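Local structure of cell division control protein Cdc48 (Mycobacterium smegmatis, 5E7P) at residues G265-G270 with D384-L389; V322-D327 with A362-S367. The protein probably binds and hydrolyses ATP as a AAA-family ATPase, and holds ADP in the crystal. One frame throughout, in Å; residues are numbered along the deposited sequence.

Contact 1 of 2, residues G265-G270 with D384-L389; sequences GVLVSG and DRELGL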
loop_
_atom_site.group_PDB
_atom_site.type_symbol
_atom_site.label_atom_id
_atom_site.label_comp_id
_atom_site.label_asym_id
_atom_site.label_seq_id
_atom_site.Cartn_x
_atom_site.Cartn_y
_atom_site.Cartn_z
ATOM N N GLY A 265 18.869 16.926 -5.112
ATOM C CA GLY A 265 17.829 16.618 -4.149
ATOM C C GLY A 265 16.881 15.603 -4.755
ATOM O O GLY A 265 16.347 15.817 -5.843
ATOM N N VAL A 266 16.678 14.488 -4.060
ATOM C CA VAL A 266 15.882 13.395 -4.611
ATOM C C VAL A 266 14.777 12.937 -3.666
ATOM O O VAL A 266 15.028 12.674 -2.491
ATOM C CB VAL A 266 16.767 12.173 -4.954
ATOM C CG1 VAL A 266 15.940 11.089 -5.635
ATOM C CG2 VAL A 266 17.937 12.585 -5.831
ATOM N N LEU A 267 13.558 12.840 -4.188
ATOM C CA LEU A 267 12.451 12.241 -3.448
ATOM C C LEU A 267 12.134 10.848 -3.989
ATOM O O LEU A 267 11.688 10.696 -5.126
ATOM C CB LEU A 267 11.202 13.123 -3.513
ATOM C CG LEU A 267 9.987 12.586 -2.743
ATOM C CD1 LEU A 267 10.299 12.423 -1.254
ATOM C CD2 LEU A 267 8.764 13.470 -2.947
ATOM N N VAL A 268 12.375 9.832 -3.169
ATOM C CA VAL A 268 12.119 8.457 -3.564
ATOM C C VAL A 268 10.768 7.995 -3.031
ATOM O O VAL A 268 10.489 8.117 -1.835
ATOM C CB VAL A 268 13.213 7.514 -3.039
ATOM C CG1 VAL A 268 12.885 6.071 -3.395
ATOM C CG2 VAL A 268 14.573 7.915 -3.592
ATOM N N SER A 269 9.930 7.469 -3.920
ATOM C CA SER A 269 8.606 6.990 -3.538
ATOM C C SER A 269 8.326 5.567 -4.018
ATOM O O SER A 269 9.161 4.943 -4.669
ATOM C CB SER A 269 7.520 7.947 -4.030
ATOM O OG SER A 269 7.613 8.157 -5.427
ATOM N N GLY A 270 7.147 5.059 -3.679
ATOM C CA GLY A 270 6.794 3.681 -3.962
ATOM C C GLY A 270 6.099 3.053 -2.768
ATOM O O GLY A 270 6.112 3.621 -1.677
ATOM N N ASP A 384 14.717 18.366 -6.617
ATOM C CA ASP A 384 14.468 18.763 -7.997
ATOM C C ASP A 384 14.005 17.588 -8.853
ATOM O O ASP A 384 13.476 17.779 -9.948
ATOM C CB ASP A 384 15.725 19.387 -8.604
ATOM C CG ASP A 384 16.845 18.380 -8.785
ATOM O OD1 ASP A 384 17.590 18.125 -7.814
ATOM O OD2 ASP A 384 16.979 17.842 -9.905
ATOM N N ARG A 385 14.203 16.374 -8.354
ATOM C CA ARG A 385 13.844 15.183 -9.116
ATOM C C ARG A 385 13.297 14.067 -8.229
ATOM O O ARG A 385 13.517 14.052 -7.016
ATOM C CB ARG A 385 15.042 14.688 -9.930
ATOM C CG ARG A 385 16.177 14.135 -9.095
ATOM C CD ARG A 385 17.443 14.006 -9.925
ATOM N NE ARG A 385 18.053 15.303 -10.193
ATOM C CZ ARG A 385 19.022 15.505 -11.080
ATOM N NH1 ARG A 385 19.489 14.491 -11.798
ATOM N NH2 ARG A 385 19.521 16.721 -11.253
ATOM N N GLU A 386 12.581 13.131 -8.845
ATOM C CA GLU A 386 11.906 12.072 -8.104
ATOM C C GLU A 386 12.143 10.690 -8.701
ATOM O O GLU A 386 12.501 10.550 -9.871
ATOM C CB GLU A 386 10.406 12.353 -8.017
ATOM C CG GLU A 386 10.065 13.657 -7.326
ATOM C CD GLU A 386 8.575 13.865 -7.175
ATOM O OE1 GLU A 386 7.804 12.971 -7.583
ATOM O OE2 GLU A 386 8.176 14.923 -6.644
ATOM N N LEU A 387 11.924 9.667 -7.884
ATOM C CA LEU A 387 12.187 8.296 -8.282
ATOM C C LEU A 387 11.119 7.387 -7.680
ATOM O O LEU A 387 10.941 7.346 -6.460
ATOM C CB LEU A 387 13.577 7.887 -7.798
ATOM C CG LEU A 387 14.417 6.972 -8.684
ATOM C CD1 LEU A 387 14.343 7.418 -10.133
ATOM C CD2 LEU A 387 15.851 6.986 -8.202
ATOM N N GLY A 388 10.397 6.671 -8.537
ATOM C CA GLY A 388 9.332 5.794 -8.086
ATOM C C GLY A 388 9.702 4.325 -8.152
ATOM O O GLY A 388 10.067 3.818 -9.212
ATOM N N LEU A 389 9.608 3.639 -7.017
ATOM C CA LEU A 389 9.893 2.207 -6.956
ATOM C C LEU A 389 8.645 1.380 -7.250
ATOM O O LEU A 389 7.522 1.882 -7.179
ATOM C CB LEU A 389 10.478 1.827 -5.592
ATOM C CG LEU A 389 12.007 1.801 -5.493
ATOM C CD1 LEU A 389 12.614 3.071 -6.058
ATOM C CD2 LEU A 389 12.456 1.589 -4.056
#
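L267 and E386 face each other across two parallel strands, 265-269 and the outermost strand 385-388, of the RecA-like AAA sheet; 265-269 runs directly into the P-loop. The E386 side chain lies beside that of L267, both pointing the same way. E386 CB sits 3.6 Å from L267 O. E386 CG, anti to the carbonyl carbon (chi1 -60°), meets L267 CB, and the extended chain then carries E386 OE2 to 4.0 Å from L267 CD2. The other oxygen, OE1, leaves the strand pair for a salt bridge with R573 of helix 563-576, so an aliphatic stem covers the leucine while the charge is answered in the second AAA module. On the opposite face V266 CG2 touches R385 CG at 4.0 Å, and V268 CG1 reaches L389 CD1, with helix 237-249 against L387 and helix 276-283 against V268. Backbone bonds alternate in direction: R385 O receives L267 N, L267 O receives L387 N, L387 O receives S269 N at 2.7 Å, and S269 O receives L389 N. At the start of the pair R385 N and D384 N bond only weakly to G265 O. Within its own segment D384 OD2 holds R385 NE at 2.8 Å in a salt bridge; across the pair D384 OD1 accepts G265 N at 3.2 Å, the N-H nearly straight at 163° and aimed almost down the C-O bond.

Contact 2 of 2, residues V322-D327 with A362-S367; sequences VLFIAD and AFIATS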
loop_
_atom_site.group_PDB
_atom_site.type_symbol
_atom_site.label_atom_id
_atom_site.label_comp_id
_atom_site.label_asym_id
_atom_site.label_seq_id
_atom_site.Cartn_x
_atom_site.Cartn_y
_atom_site.Cartn_z
ATOM N N VAL A 322 25.734 12.820 2.381
ATOM C CA VAL A 322 24.310 12.702 2.099
ATOM C C VAL A 322 23.443 12.924 3.336
ATOM O O VAL A 322 23.610 12.250 4.355
ATOM C CB VAL A 322 23.974 11.326 1.500
ATOM C CG1 VAL A 322 22.491 11.220 1.220
ATOM C CG2 VAL A 322 24.760 11.101 0.233
ATOM N N LEU A 323 22.518 13.875 3.238
ATOM C CA LEU A 323 21.487 14.048 4.256
ATOM C C LEU A 323 20.277 13.219 3.854
ATOM O O LEU A 323 19.677 13.451 2.802
ATOM C CB LEU A 323 21.088 15.520 4.406
ATOM C CG LEU A 323 20.037 15.825 5.484
ATOM C CD1 LEU A 323 20.588 15.574 6.886
ATOM C CD2 LEU A 323 19.518 17.250 5.365
ATOM N N PHE A 324 19.931 12.239 4.682
ATOM C CA PHE A 324 18.835 11.332 4.365
ATOM C C PHE A 324 17.728 11.375 5.415
ATOM O O PHE A 324 17.966 11.137 6.599
ATOM C CB PHE A 324 19.359 9.900 4.179
ATOM C CG PHE A 324 18.276 8.859 4.080
ATOM C CD1 PHE A 324 17.175 9.051 3.256
ATOM C CD2 PHE A 324 18.368 7.677 4.798
ATOM C CE1 PHE A 324 16.180 8.090 3.167
ATOM C CE2 PHE A 324 17.378 6.710 4.709
ATOM C CZ PHE A 324 16.284 6.917 3.894
ATOM N N ILE A 325 16.516 11.686 4.966
ATOM C CA ILE A 325 15.346 11.647 5.833
ATOM C C ILE A 325 14.371 10.569 5.369
ATOM O O ILE A 325 13.705 10.715 4.342
ATOM C CB ILE A 325 14.626 13.013 5.902
ATOM C CG1 ILE A 325 15.578 14.088 6.428
ATOM C CG2 ILE A 325 13.409 12.924 6.798
ATOM C CD1 ILE A 325 14.966 15.469 6.487
ATOM N N ALA A 326 14.301 9.482 6.127
ATOM C CA ALA A 326 13.391 8.390 5.814
ATOM C C ALA A 326 11.960 8.780 6.167
ATOM O O ALA A 326 11.690 9.225 7.284
ATOM C CB ALA A 326 13.799 7.127 6.557
ATOM N N ASP A 327 11.057 8.620 5.203
ATOM C CA ASP A 327 9.638 8.911 5.396
ATOM C C ASP A 327 9.408 10.356 5.844
ATOM O O ASP A 327 8.931 10.623 6.951
ATOM C CB ASP A 327 9.005 7.905 6.363
ATOM C CG ASP A 327 9.204 6.466 5.909
ATOM O OD1 ASP A 327 8.490 6.026 4.981
ATOM O OD2 ASP A 327 10.083 5.777 6.473
ATOM N N ALA A 362 24.482 16.158 -0.743
ATOM C CA ALA A 362 23.303 15.735 -1.491
ATOM C C ALA A 362 22.158 15.400 -0.538
ATOM O O ALA A 362 22.387 14.991 0.601
ATOM C CB ALA A 362 23.632 14.539 -2.376
ATOM N N PHE A 363 20.926 15.572 -1.008
ATOM C CA PHE A 363 19.753 15.346 -0.171
ATOM C C PHE A 363 18.821 14.293 -0.762
ATOM O O PHE A 363 18.373 14.413 -1.903
ATOM C CB PHE A 363 19.000 16.660 0.053
ATOM C CG PHE A 363 17.716 16.509 0.822
ATOM C CD1 PHE A 363 17.719 16.007 2.113
ATOM C CD2 PHE A 363 16.510 16.897 0.264
ATOM C CE1 PHE A 363 16.540 15.876 2.825
ATOM C CE2 PHE A 363 15.329 16.771 0.973
ATOM C CZ PHE A 363 15.344 16.257 2.254
ATOM N N ILE A 364 18.543 13.257 0.022
ATOM C CA ILE A 364 17.611 12.214 -0.387
ATOM C C ILE A 364 16.550 11.984 0.683
ATOM O O ILE A 364 16.870 11.809 1.856
ATOM C CB ILE A 364 18.329 10.876 -0.658
ATOM C CG1 ILE A 364 19.396 11.044 -1.741
ATOM C CG2 ILE A 364 17.327 9.807 -1.064
ATOM C CD1 ILE A 364 20.229 9.803 -1.958
ATOM N N ALA A 365 15.288 11.987 0.274
ATOM C CA ALA A 365 14.191 11.704 1.191
ATOM C C ALA A 365 13.254 10.648 0.608
ATOM O O ALA A 365 13.100 10.541 -0.612
ATOM C CB ALA A 365 13.430 12.972 1.507
ATOM N N THR A 366 12.634 9.867 1.484
ATOM C CA THR A 366 11.680 8.857 1.051
ATOM C C THR A 366 10.271 9.187 1.532
ATOM O O THR A 366 10.086 9.948 2.484
ATOM C CB THR A 366 12.061 7.452 1.549
ATOM O OG1 THR A 366 12.112 7.451 2.979
ATOM C CG2 THR A 366 13.417 7.026 0.989
ATOM N N SER A 367 9.288 8.601 0.859
ATOM C CA SER A 367 7.884 8.763 1.205
ATOM C C SER A 367 7.077 7.828 0.325
ATOM O O SER A 367 7.259 7.819 -0.885
ATOM C CB SER A 367 7.430 10.203 0.968
ATOM O OG SER A 367 6.033 10.327 1.172
HETATM O O HOH W 1 10.659 5.083 3.250
#
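A362 opens the pairing with its carbonyl: A362 O accepts L323 N at 2.9 Å, while V322 CG2 only just approaches A362 CB. F363 lies on the face of L323 and I325, its CG anti to the backbone N (chi1 176°). F363 CD1 lies 3.9 Å from L323 CD2, and I325 CD1 meets F363 CE1 at 4.0 Å, near the ring plane and so at its edge; L352 of helix 344-356 also packs on F363, L323 and I325. I364 turns to the other face, where I364 CD1 meets V322 CG1 at 4.2 Å. Its N and O both bond to 322-327, I364 N giving to L323 O and I364 O receiving I325 N, and the same carbonyl oxygen lies at the edge of the F324 ring, beside CD1. The two are neighbouring parallel strands in the interior of the mixed six-stranded sheet, joined by a beta-alpha-beta crossover through helix 344-356. Segment 322-327 probably corresponds to the Walker B strand, with D327 just past its end, where the motif's acidic pair would fall. A365 carries only a methyl group, and its CB rests near I325 O. T366 N then bonds to I325 O. The side chain of T366 splits its contacts: T366 CG2 lies 3.7 Å from F324 CE1, at the edge of the ring, whereas T366 OG1, placed between the backbone N and the carbonyl carbon (chi1 59°), accepts D327 N at 2.7 Å with an N-H angle of 167°. T366 OG1 is also 2.8 Å from a water that hydrogen-bonds to D327 OD1, tying backbone and carboxylate of D327 to one threonine hydroxyl. The D327 side chain comes within about 5 Å of the bound ADP. S367, probably at the sensor 1 position by sequence, directs OG to V369 O instead.

Both contacts are buried parallel pairings in one AAA sheet, but 322-327 and 362-367 lie in its interior, whereas 265-270 with 384-389 includes an outermost strand. They are joined edge to edge, because strand 361-366 also borders 265-269: V266 N probably bonds to F363 O and V268 N to A365 O. Both segments of contact 2 fall in sequence between the two strands that contact 1 brings together. Contact 2 is mostly apolar, its aromatic rings packed on helices 344-356 and 276-283, with polar groups gathered at the nucleotide end. Contact 1 instead carries charges on its outer strand, reaching W244 through R385 and the second AAA module through E386.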